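Local structure of phosphatidylinositol transfer protein SFH5 (Saccharomyces cerevisiae, 6W32) at residues K65-L70 and D170-S174; G118-F122 and L277-V282; D127-K131 and Y217-F221. The protein binds and transfers phosphatidylinositol without detectable phosphatidylcholine activity, regulates plasma-membrane phosphatidylinositol 4,5-bisphosphate homeostasis, and binds heme b. One frame throughout, in Å; residues are numbered along the deposited sequence.

The segments follow one another as 65-70, 118-122, 127-131, 170-174, 217-221 and 277-282; contact 1 crosses both others along the chain, and contact 3 is nested within the loop closed by contact 2. Contacts 2 and 3 share the mixed five-stranded sheet of the CRAL-TRIO fold, with centres about 15 Å apart, and touch where Phe122 packs on Lys131. Contact 1 sets helix 64-77 against the loop before strand 179-184; its centre is about 18 Å from that of contact 3, which it touches through Ser174 and Asn129, and about 25 Å from that of contact 2. Contact 2 brings a later segment to the sheet edge, and only contact 3 reaches the heme directly.

Contact 1: residues K65-L70 and D170-S174; sequences KIADRL and DFTSS
A type I beta turn, Asp170 to Ser173, in the loop between helix 151-166 and strand 179-184 presses its two central residues, Phe171 and Thr172, against one side of helix 64-77. Leu70 reaches the aromatic ring with a single methyl: CD2 stands over the middle of one face of Phe171, 3.8 Å from the ring centroid and 9° off the normal, a CH-pi contact. Phe171 has its CG beside the backbone N (chi1 -73°), which directs the ring to the Leu70 end of the helical segment, and Tyr46 meets the same ring steeply. One turn back along the helix, Ile66 lays its CG1 branch against the methyl of Thr172, Ile66 CG1 being 3.5 Å from Thr172 CG2. On the other flank of the turn Arg69 runs past the carbonyls of Phe171 and Thr172. Its CB lies 3.7 Å from Phe171 O, while Thr172 O is near the guanidinium plane, at an edge, 4.1 Å from Arg69 NE. The turn fastens itself internally: Thr172 OG1 donates to the syn side of Asp170 OD1 at 2.6 Å, and Asp170 O accepts from both Ser173 N and Ser173 OG. No hydrogen bond crosses between the segments; these polar groups are bonded within the turn, and its adhesion to the helix is largely van der Waals.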
loop_
_atom_site.group_PDB
_atom_site.type_symbol
_atom_site.label_atom_id
_atom_site.label_comp_id
_atom_site.label_asym_id
_atom_site.label_seq_id
_atom_site.Cartn_x
_atom_site.Cartn_y
_atom_site.Cartn_z
ATOM N N LYS A 65 9.230 11.216 15.791
ATOM C CA LYS A 65 9.866 11.184 14.487
ATOM C C LYS A 65 9.043 10.386 13.487
ATOM O O LYS A 65 9.153 10.654 12.291
ATOM C CB LYS A 65 11.321 10.687 14.535
ATOM C CG LYS A 65 11.662 9.582 15.508
ATOM C CD LYS A 65 13.066 9.000 15.177
ATOM C CE LYS A 65 13.001 7.774 14.232
ATOM N NZ LYS A 65 12.822 6.438 14.919
ATOM N N ILE A 66 8.174 9.466 13.928
ATOM C CA ILE A 66 7.340 8.777 12.947
ATOM C C ILE A 66 6.203 9.672 12.499
ATOM O O ILE A 66 5.876 9.755 11.314
ATOM C CB ILE A 66 6.805 7.446 13.492
ATOM C CG1 ILE A 66 7.958 6.487 13.800
ATOM C CG2 ILE A 66 5.881 6.840 12.466
ATOM C CD1 ILE A 66 7.540 5.018 13.994
ATOM N N ALA A 67 5.559 10.330 13.451
ATOM C CA ALA A 67 4.541 11.303 13.102
ATOM C C ALA A 67 5.110 12.354 12.160
ATOM O O ALA A 67 4.465 12.748 11.189
ATOM C CB ALA A 67 3.980 11.931 14.382
ATOM N N ASP A 68 6.344 12.775 12.385
ATOM C CA ASP A 68 6.893 13.820 11.523
ATOM C C ASP A 68 7.236 13.302 10.121
ATOM O O ASP A 68 6.960 13.985 9.124
ATOM C CB ASP A 68 8.102 14.457 12.200
ATOM C CG ASP A 68 7.687 15.368 13.363
ATOM O OD1 ASP A 68 8.601 15.969 13.987
ATOM O OD2 ASP A 68 6.455 15.480 13.642
ATOM N N ARG A 69 7.814 12.102 10.005
ATOM C CA ARG A 69 8.096 11.607 8.664
ATOM C C ARG A 69 6.813 11.394 7.884
ATOM O O ARG A 69 6.777 11.597 6.666
ATOM C CB ARG A 69 8.910 10.317 8.693
ATOM C CG ARG A 69 10.064 10.302 9.649
ATOM C CD ARG A 69 11.205 11.198 9.248
ATOM N NE ARG A 69 12.037 10.604 8.207
ATOM C CZ ARG A 69 12.274 11.176 7.020
ATOM N NH1 ARG A 69 13.055 10.566 6.110
ATOM N NH2 ARG A 69 11.718 12.362 6.744
ATOM N N LEU A 70 5.744 10.978 8.554
ATOM C CA LEU A 70 4.515 10.747 7.808
ATOM C C LEU A 70 3.891 12.057 7.330
ATOM O O LEU A 70 3.365 12.122 6.209
ATOM C CB LEU A 70 3.538 9.917 8.628
ATOM C CG LEU A 70 3.965 8.461 8.846
ATOM C CD1 LEU A 70 3.013 7.826 9.788
ATOM C CD2 LEU A 70 3.965 7.695 7.556
ATOM N N ASP A 170 9.616 0.768 8.000
ATOM C CA ASP A 170 10.233 1.574 9.049
ATOM C C ASP A 170 10.212 3.007 8.539
ATOM O O ASP A 170 11.123 3.441 7.825
ATOM C CB ASP A 170 11.650 1.105 9.343
ATOM C CG ASP A 170 12.290 1.846 10.504
ATOM O OD1 ASP A 170 11.923 3.027 10.760
ATOM O OD2 ASP A 170 13.161 1.225 11.167
ATOM N N PHE A 171 9.168 3.745 8.906
ATOM C CA PHE A 171 8.972 5.050 8.310
ATOM C C PHE A 171 10.069 6.024 8.676
ATOM O O PHE A 171 10.262 7.007 7.947
ATOM C CB PHE A 171 7.623 5.585 8.718
ATOM C CG PHE A 171 6.492 4.895 8.029
ATOM C CD1 PHE A 171 6.462 4.818 6.659
ATOM C CD2 PHE A 171 5.471 4.303 8.753
ATOM C CE1 PHE A 171 5.429 4.182 6.018
ATOM C CE2 PHE A 171 4.425 3.657 8.110
ATOM C CZ PHE A 171 4.393 3.611 6.750
ATOM N N THR A 172 10.808 5.760 9.762
ATOM C CA THR A 172 11.959 6.594 10.107
ATOM C C THR A 172 13.159 6.345 9.213
ATOM O O THR A 172 14.088 7.156 9.217
ATOM C CB THR A 172 12.391 6.373 11.554
ATOM O OG1 THR A 172 13.166 5.174 11.637
ATOM C CG2 THR A 172 11.199 6.243 12.432
ATOM N N SER A 173 13.174 5.259 8.460
ATOM C CA SER A 173 14.365 4.926 7.705
ATOM C C SER A 173 14.357 5.613 6.339
ATOM O O SER A 173 13.360 6.185 5.889
ATOM C CB SER A 173 14.486 3.412 7.557
ATOM O OG SER A 173 13.809 2.971 6.397
ATOM N N SER A 174 15.510 5.570 5.684
ATOM C CA SER A 174 15.638 6.059 4.320
ATOM C C SER A 174 15.666 4.928 3.300
ATOM O O SER A 174 15.456 5.186 2.104
ATOM C CB SER A 174 16.896 6.905 4.198
ATOM O OG SER A 174 17.905 6.355 5.036
#

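Contact 2: residues G118-F122 and L277-V282; sequences GILTF and LTKQNV
Leu120 O accepts one hydrogen bond, from Val282 N in the chain leaving helix 277-280, and a weaker CA-H...O contact from Asn281. The bond from Val282 N is 2.8 Å long, bent at the hydrogen (136°) but arriving nearly in line with the carbonyl (C=O...N 173°). Beside it, Asn281 CA lies 3.5 Å from the same Leu120 O. On one side of the strand, Ile119 and Thr121 receive Leu277. With its CG anti to the backbone N (chi1 -176°), Leu277 turns its CD1 methyl back to the strand, 3.6 Å from Ile119 CG2. That methyl also meets Thr121 CG2 at 4.0 Å, these two side chains crossing at about a right angle. Trp135 of the adjoining strand 132-136 touches Ile119 and Leu277, and its NE1 donates a hydrogen bond to Thr121 OG1. On the other side Val282 CG2 and Leu120 CG pack more loosely, 4.4 Å apart. Gln280 puts its CB 4.3 Å from Thr121 CG2, while its amide NE2 is spent on Asp262 O. Backbone hydrogen bonds of Ile119 with Trp135 and of Thr121 with Val133 join the strand's other edge to 132-136. Strand 118-122 is an outermost strand of the CRAL-TRIO sheet, and segment 277-282 packs along its outer edge with a short, weakly bonded helix and one backbone bond.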
loop_
_atom_site.group_PDB
_atom_site.type_symbol
_atom_site.label_atom_id
_atom_site.label_comp_id
_atom_site.label_asym_id
_atom_site.label_seq_id
_atom_site.Cartn_x
_atom_site.Cartn_y
_atom_site.Cartn_z
ATOM N N GLY A 118 -2.438 -13.716 -2.636
ATOM C CA GLY A 118 -1.731 -12.620 -2.001
ATOM C C GLY A 118 -0.551 -13.119 -1.190
ATOM O O GLY A 118 -0.722 -13.845 -0.217
ATOM N N ILE A 119 0.656 -12.753 -1.602
ATOM C CA ILE A 119 1.901 -13.172 -0.968
ATOM C C ILE A 119 2.626 -11.926 -0.489
ATOM O O ILE A 119 2.674 -10.914 -1.199
ATOM C CB ILE A 119 2.801 -13.967 -1.940
ATOM C CG1 ILE A 119 2.122 -15.267 -2.356
ATOM C CG2 ILE A 119 4.142 -14.262 -1.301
ATOM C CD1 ILE A 119 1.435 -15.952 -1.214
ATOM N N LEU A 120 3.210 -12.007 0.701
ATOM C CA LEU A 120 3.862 -10.868 1.330
ATOM C C LEU A 120 5.237 -11.312 1.809
ATOM O O LEU A 120 5.333 -12.263 2.590
ATOM C CB LEU A 120 3.004 -10.348 2.487
ATOM C CG LEU A 120 3.734 -9.455 3.477
ATOM C CD1 LEU A 120 4.281 -8.204 2.771
ATOM C CD2 LEU A 120 2.827 -9.074 4.628
ATOM N N THR A 121 6.302 -10.640 1.338
ATOM C CA THR A 121 7.671 -11.047 1.652
ATOM C C THR A 121 8.525 -9.865 2.079
ATOM O O THR A 121 8.311 -8.732 1.654
ATOM C CB THR A 121 8.367 -11.708 0.468
ATOM O OG1 THR A 121 8.807 -10.692 -0.445
ATOM C CG2 THR A 121 7.433 -12.648 -0.244
ATOM N N PHE A 122 9.522 -10.145 2.899
ATOM C CA PHE A 122 10.405 -9.107 3.398
ATOM C C PHE A 122 11.830 -9.625 3.408
ATOM O O PHE A 122 12.078 -10.760 3.812
ATOM C CB PHE A 122 10.009 -8.663 4.801
ATOM C CG PHE A 122 10.908 -7.614 5.370
ATOM C CD1 PHE A 122 11.791 -7.918 6.379
ATOM C CD2 PHE A 122 10.866 -6.313 4.897
ATOM C CE1 PHE A 122 12.620 -6.954 6.908
ATOM C CE2 PHE A 122 11.693 -5.331 5.426
ATOM C CZ PHE A 122 12.570 -5.657 6.429
ATOM N N LEU A 277 8.463 -18.723 -3.815
ATOM C CA LEU A 277 7.631 -17.639 -3.311
ATOM C C LEU A 277 6.724 -18.096 -2.176
ATOM O O LEU A 277 6.552 -17.367 -1.188
ATOM C CB LEU A 277 6.791 -17.075 -4.442
ATOM C CG LEU A 277 5.938 -15.871 -4.084
ATOM C CD1 LEU A 277 6.860 -14.773 -3.572
ATOM C CD2 LEU A 277 5.213 -15.444 -5.348
ATOM N N THR A 278 6.117 -19.289 -2.301
ATOM C CA THR A 278 5.238 -19.792 -1.236
ATOM C C THR A 278 5.994 -19.958 0.065
ATOM O O THR A 278 5.514 -19.571 1.129
ATOM C CB THR A 278 4.620 -21.145 -1.588
ATOM O OG1 THR A 278 4.020 -21.126 -2.892
ATOM C CG2 THR A 278 3.564 -21.491 -0.550
ATOM N N LYS A 279 7.179 -20.534 0.005
ATOM C CA LYS A 279 7.939 -20.708 1.226
ATOM C C LYS A 279 8.530 -19.403 1.723
ATOM O O LYS A 279 9.008 -19.360 2.856
ATOM C CB LYS A 279 9.056 -21.739 1.027
ATOM C CG LYS A 279 8.611 -23.197 0.803
ATOM C CD LYS A 279 8.849 -24.102 2.039
ATOM C CE LYS A 279 8.324 -25.548 1.804
ATOM N NZ LYS A 279 8.510 -26.563 2.927
ATOM N N GLN A 280 8.512 -18.342 0.918
ATOM C CA GLN A 280 9.071 -17.067 1.359
ATOM C C GLN A 280 8.050 -16.205 2.094
ATOM O O GLN A 280 8.432 -15.221 2.734
ATOM C CB GLN A 280 9.648 -16.309 0.159
ATOM C CG GLN A 280 11.110 -15.913 0.309
ATOM C CD GLN A 280 11.646 -15.196 -0.908
ATOM O OE1 GLN A 280 11.266 -15.504 -2.034
ATOM N NE2 GLN A 280 12.525 -14.216 -0.686
ATOM N N ASN A 281 6.778 -16.574 2.051
ATOM C CA ASN A 281 5.712 -15.752 2.594
ATOM C C ASN A 281 5.938 -15.379 4.054
ATOM O O ASN A 281 6.718 -16.020 4.766
ATOM C CB ASN A 281 4.391 -16.497 2.429
ATOM C CG ASN A 281 3.176 -15.582 2.471
ATOM O OD1 ASN A 281 3.250 -14.426 2.907
ATOM N ND2 ASN A 281 2.038 -16.112 2.026
ATOM N N VAL A 282 5.275 -14.326 4.499
ATOM C CA VAL A 282 5.192 -13.973 5.908
ATOM C C VAL A 282 3.754 -14.235 6.345
ATOM O O VAL A 282 2.806 -13.875 5.627
ATOM C CB VAL A 282 5.616 -12.499 6.110
ATOM C CG1 VAL A 282 6.040 -12.209 7.538
ATOM C CG2 VAL A 282 6.734 -12.185 5.194
#

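Contact 3: residues D127-K131 and Y217-F221; sequences DANKK and YAKYF. With HEM (protoporphyrin IX containing Fe), chain D.
Lys130 and Asn129 meet Tyr217 and Tyr220 where a type II beta turn, Asp127 to Lys130, in the connection between antiparallel strands 118-122 and 132-136 leans on strand 216-222 of the CRAL-TRIO sheet. Asn129 holds the third position of the turn with a positive phi of 61°, as type II turns require, and the turn is closed by Lys130 N bonding to Asp127 O.

Across the contact there is one polar link: Lys130 NZ donates to Tyr220 OH at 2.8 Å, approaching the phenol from the ring edge, near its plane. NZ has a second acceptor in Tyr259 O, so two oxygens fix the end of this long side chain.

The apolar contacts centre on Tyr217. Lys130 CE lies in the plane of the Tyr217 ring, at its edge, 3.9 Å from CE2. Asn129 packs by its CB, 3.8 Å from Tyr217 CB, while its backbone O accepts a hydrogen bond from Thr180 OG1 of strand 179-184.

Ligand contacts come from the opposite face of strand 216-222. Lys219, its CG anti to the backbone N (chi1 -173°) and its chain extended, bridges both heme propionates: NZ donates to O1D at 2.7 Å and to O2A at 3.0 Å. Two bonds to separate carboxylates should hold the propionate ends together, and the positive charge probably offsets theirs. Tyr138 OH and Arg158 NE are also hydrogen-bonded to the heme, and Tyr185 is the proximal residue of the iron. Phe221, edge-to-face with His183 and Phe247, reaches the porphyrin with its outer atoms, CZ lying 3.5 Å from the heme methyl CMD.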
loop_
_atom_site.group_PDB
_atom_site.type_symbol
_atom_site.label_atom_id
_atom_site.label_comp_id
_atom_site.label_asym_id
_atom_site.label_seq_id
_atom_site.Cartn_x
_atom_site.Cartn_y
_atom_site.Cartn_z
ATOM N N ASP A 127 17.601 -4.260 -1.415
ATOM C CA ASP A 127 17.915 -2.910 -1.855
ATOM C C ASP A 127 16.920 -1.915 -1.258
ATOM O O ASP A 127 15.838 -2.295 -0.798
ATOM C CB ASP A 127 17.906 -2.837 -3.382
ATOM C CG ASP A 127 19.040 -3.666 -4.040
ATOM O OD1 ASP A 127 20.220 -3.528 -3.646
ATOM O OD2 ASP A 127 18.723 -4.455 -4.957
ATOM N N ALA A 128 17.291 -0.631 -1.249
ATOM C CA ALA A 128 16.456 0.360 -0.577
ATOM C C ALA A 128 15.061 0.352 -1.165
ATOM O O ALA A 128 14.893 0.396 -2.386
ATOM C CB ALA A 128 17.028 1.760 -0.702
ATOM N N ASN A 129 14.062 0.279 -0.293
ATOM C CA ASN A 129 12.664 0.378 -0.675
ATOM C C ASN A 129 12.278 -0.723 -1.626
ATOM O O ASN A 129 11.307 -0.595 -2.387
ATOM C CB ASN A 129 12.354 1.751 -1.259
ATOM C CG ASN A 129 12.819 2.866 -0.347
ATOM O OD1 ASN A 129 12.479 2.887 0.848
ATOM N ND2 ASN A 129 13.637 3.778 -0.887
ATOM N N LYS A 130 13.037 -1.810 -1.585
ATOM C CA LYS A 130 12.601 -3.059 -2.195
ATOM C C LYS A 130 12.760 -4.224 -1.224
ATOM O O LYS A 130 12.874 -5.369 -1.659
ATOM C CB LYS A 130 13.355 -3.328 -3.498
ATOM C CG LYS A 130 13.279 -2.211 -4.527
ATOM C CD LYS A 130 13.528 -2.777 -5.877
ATOM C CE LYS A 130 14.201 -1.755 -6.780
ATOM N NZ LYS A 130 14.599 -2.363 -8.071
ATOM N N LYS A 131 12.774 -3.939 0.078
ATOM C CA LYS A 131 12.773 -4.945 1.129
ATOM C C LYS A 131 11.371 -5.445 1.480
ATOM O O LYS A 131 11.184 -6.633 1.741
ATOM C CB LYS A 131 13.437 -4.380 2.381
ATOM C CG LYS A 131 14.802 -3.763 2.154
ATOM C CD LYS A 131 15.159 -2.886 3.353
ATOM C CE LYS A 131 16.643 -2.622 3.418
ATOM N NZ LYS A 131 16.995 -1.960 4.683
ATOM N N TYR A 217 7.393 2.495 -4.190
ATOM C CA TYR A 217 8.678 2.803 -4.842
ATOM C C TYR A 217 8.707 2.274 -6.264
ATOM O O TYR A 217 8.884 3.056 -7.190
ATOM C CB TYR A 217 9.897 2.256 -4.085
ATOM C CG TYR A 217 11.204 2.615 -4.774
ATOM C CD1 TYR A 217 11.665 3.932 -4.812
ATOM C CD2 TYR A 217 11.972 1.645 -5.404
ATOM C CE1 TYR A 217 12.864 4.278 -5.472
ATOM C CE2 TYR A 217 13.148 1.973 -6.055
ATOM C CZ TYR A 217 13.598 3.289 -6.083
ATOM O OH TYR A 217 14.788 3.587 -6.737
ATOM N N ALA A 218 8.504 0.968 -6.446
ATOM C CA ALA A 218 8.461 0.337 -7.756
ATOM C C ALA A 218 7.376 -0.714 -7.783
ATOM O O ALA A 218 7.158 -1.412 -6.786
ATOM C CB ALA A 218 9.775 -0.348 -8.103
ATOM N N LYS A 219 6.729 -0.855 -8.936
ATOM C CA LYS A 219 5.739 -1.897 -9.169
ATOM C C LYS A 219 6.075 -2.635 -10.471
ATOM O O LYS A 219 6.304 -2.003 -11.517
ATOM C CB LYS A 219 4.344 -1.290 -9.197
ATOM C CG LYS A 219 3.211 -2.302 -9.273
ATOM C CD LYS A 219 1.955 -1.745 -8.616
ATOM C CE LYS A 219 0.914 -2.820 -8.324
ATOM N NZ LYS A 219 -0.355 -2.198 -7.805
ATOM N N TYR A 220 6.146 -3.975 -10.401
ATOM C CA TYR A 220 6.532 -4.804 -11.536
ATOM C C TYR A 220 5.341 -5.640 -11.961
ATOM O O TYR A 220 4.643 -6.209 -11.119
ATOM C CB TYR A 220 7.726 -5.727 -11.211
ATOM C CG TYR A 220 8.929 -4.966 -10.744
ATOM C CD1 TYR A 220 9.128 -4.733 -9.395
ATOM C CD2 TYR A 220 9.831 -4.408 -11.653
ATOM C CE1 TYR A 220 10.195 -3.989 -8.947
ATOM C CE2 TYR A 220 10.928 -3.675 -11.211
ATOM C CZ TYR A 220 11.080 -3.475 -9.838
ATOM O OH TYR A 220 12.123 -2.755 -9.329
ATOM N N PHE A 221 5.132 -5.729 -13.270
ATOM C CA PHE A 221 4.013 -6.451 -13.859
ATOM C C PHE A 221 4.637 -7.523 -14.725
ATOM O O PHE A 221 5.052 -7.222 -15.845
ATOM C CB PHE A 221 3.137 -5.521 -14.692
ATOM C CG PHE A 221 2.576 -4.380 -13.922
ATOM C CD1 PHE A 221 1.279 -4.431 -13.436
ATOM C CD2 PHE A 221 3.340 -3.247 -13.672
ATOM C CE1 PHE A 221 0.727 -3.368 -12.732
ATOM C CE2 PHE A 221 2.802 -2.183 -12.958
ATOM C CZ PHE A 221 1.475 -2.246 -12.485
HETATM C CHA HEM D . -3.895 -2.709 -11.589
HETATM C CHB HEM D . -6.250 -6.887 -11.602
HETATM C CHC HEM D . -4.498 -7.820 -16.010
HETATM C CHD HEM D . -1.721 -3.822 -15.778
HETATM C C1A HEM D . -4.675 -3.774 -11.224
HETATM C C2A HEM D . -5.430 -3.814 -10.007
HETATM C C3A HEM D . -6.132 -4.965 -9.997
HETATM C C4A HEM D . -5.786 -5.669 -11.221
HETATM C CMA HEM D . -7.104 -5.555 -8.945
HETATM C CAA HEM D . -5.389 -2.606 -9.057
HETATM C CBA HEM D . -4.618 -2.731 -7.764
HETATM C CGA HEM D . -3.818 -3.959 -7.552
HETATM O O1A HEM D . -4.532 -4.981 -7.301
HETATM O O2A HEM D . -2.770 -3.702 -6.871
HETATM C C1B HEM D . -6.032 -7.476 -12.813
HETATM C C2B HEM D . -6.646 -8.697 -13.252
HETATM C C3B HEM D . -6.174 -8.970 -14.470
HETATM C C4B HEM D . -5.234 -7.915 -14.847
HETATM C CMB HEM D . -7.653 -9.497 -12.399
HETATM C CAB HEM D . -6.526 -10.199 -15.336
HETATM C CBB HEM D . -6.930 -10.077 -16.587
HETATM C C1C HEM D . -3.576 -6.853 -16.367
HETATM C C2C HEM D . -2.773 -6.747 -17.606
HETATM C C3C HEM D . -2.011 -5.632 -17.528
HETATM C C4C HEM D . -2.288 -4.994 -16.250
HETATM C CMC HEM D . -2.783 -7.745 -18.794
HETATM C CAC HEM D . -0.995 -5.122 -18.587
HETATM C CBC HEM D . 0.222 -4.645 -18.233
HETATM C C1D HEM D . -2.075 -3.113 -14.662
HETATM C C2D HEM D . -1.602 -1.802 -14.287
HETATM C C3D HEM D . -2.329 -1.474 -12.980
HETATM C C4D HEM D . -3.137 -2.613 -12.709
HETATM C CMD HEM D . -0.596 -0.897 -15.003
HETATM C CAD HEM D . -2.238 -0.257 -12.051
HETATM C CBD HEM D . -1.483 -0.718 -10.799
HETATM C CGD HEM D . -1.269 0.480 -9.908
HETATM O O1D HEM D . -0.795 0.287 -8.739
HETATM O O2D HEM D . -1.814 1.578 -10.271
HETATM N NA HEM D . -4.919 -4.903 -11.953
HETATM N NB HEM D . -5.183 -7.024 -13.802
HETATM N NC HEM D . -3.241 -5.776 -15.627
HETATM N ND HEM D . -3.004 -3.554 -13.701
HETATM FE FE HEM D . -4.003 -5.370 -13.726
#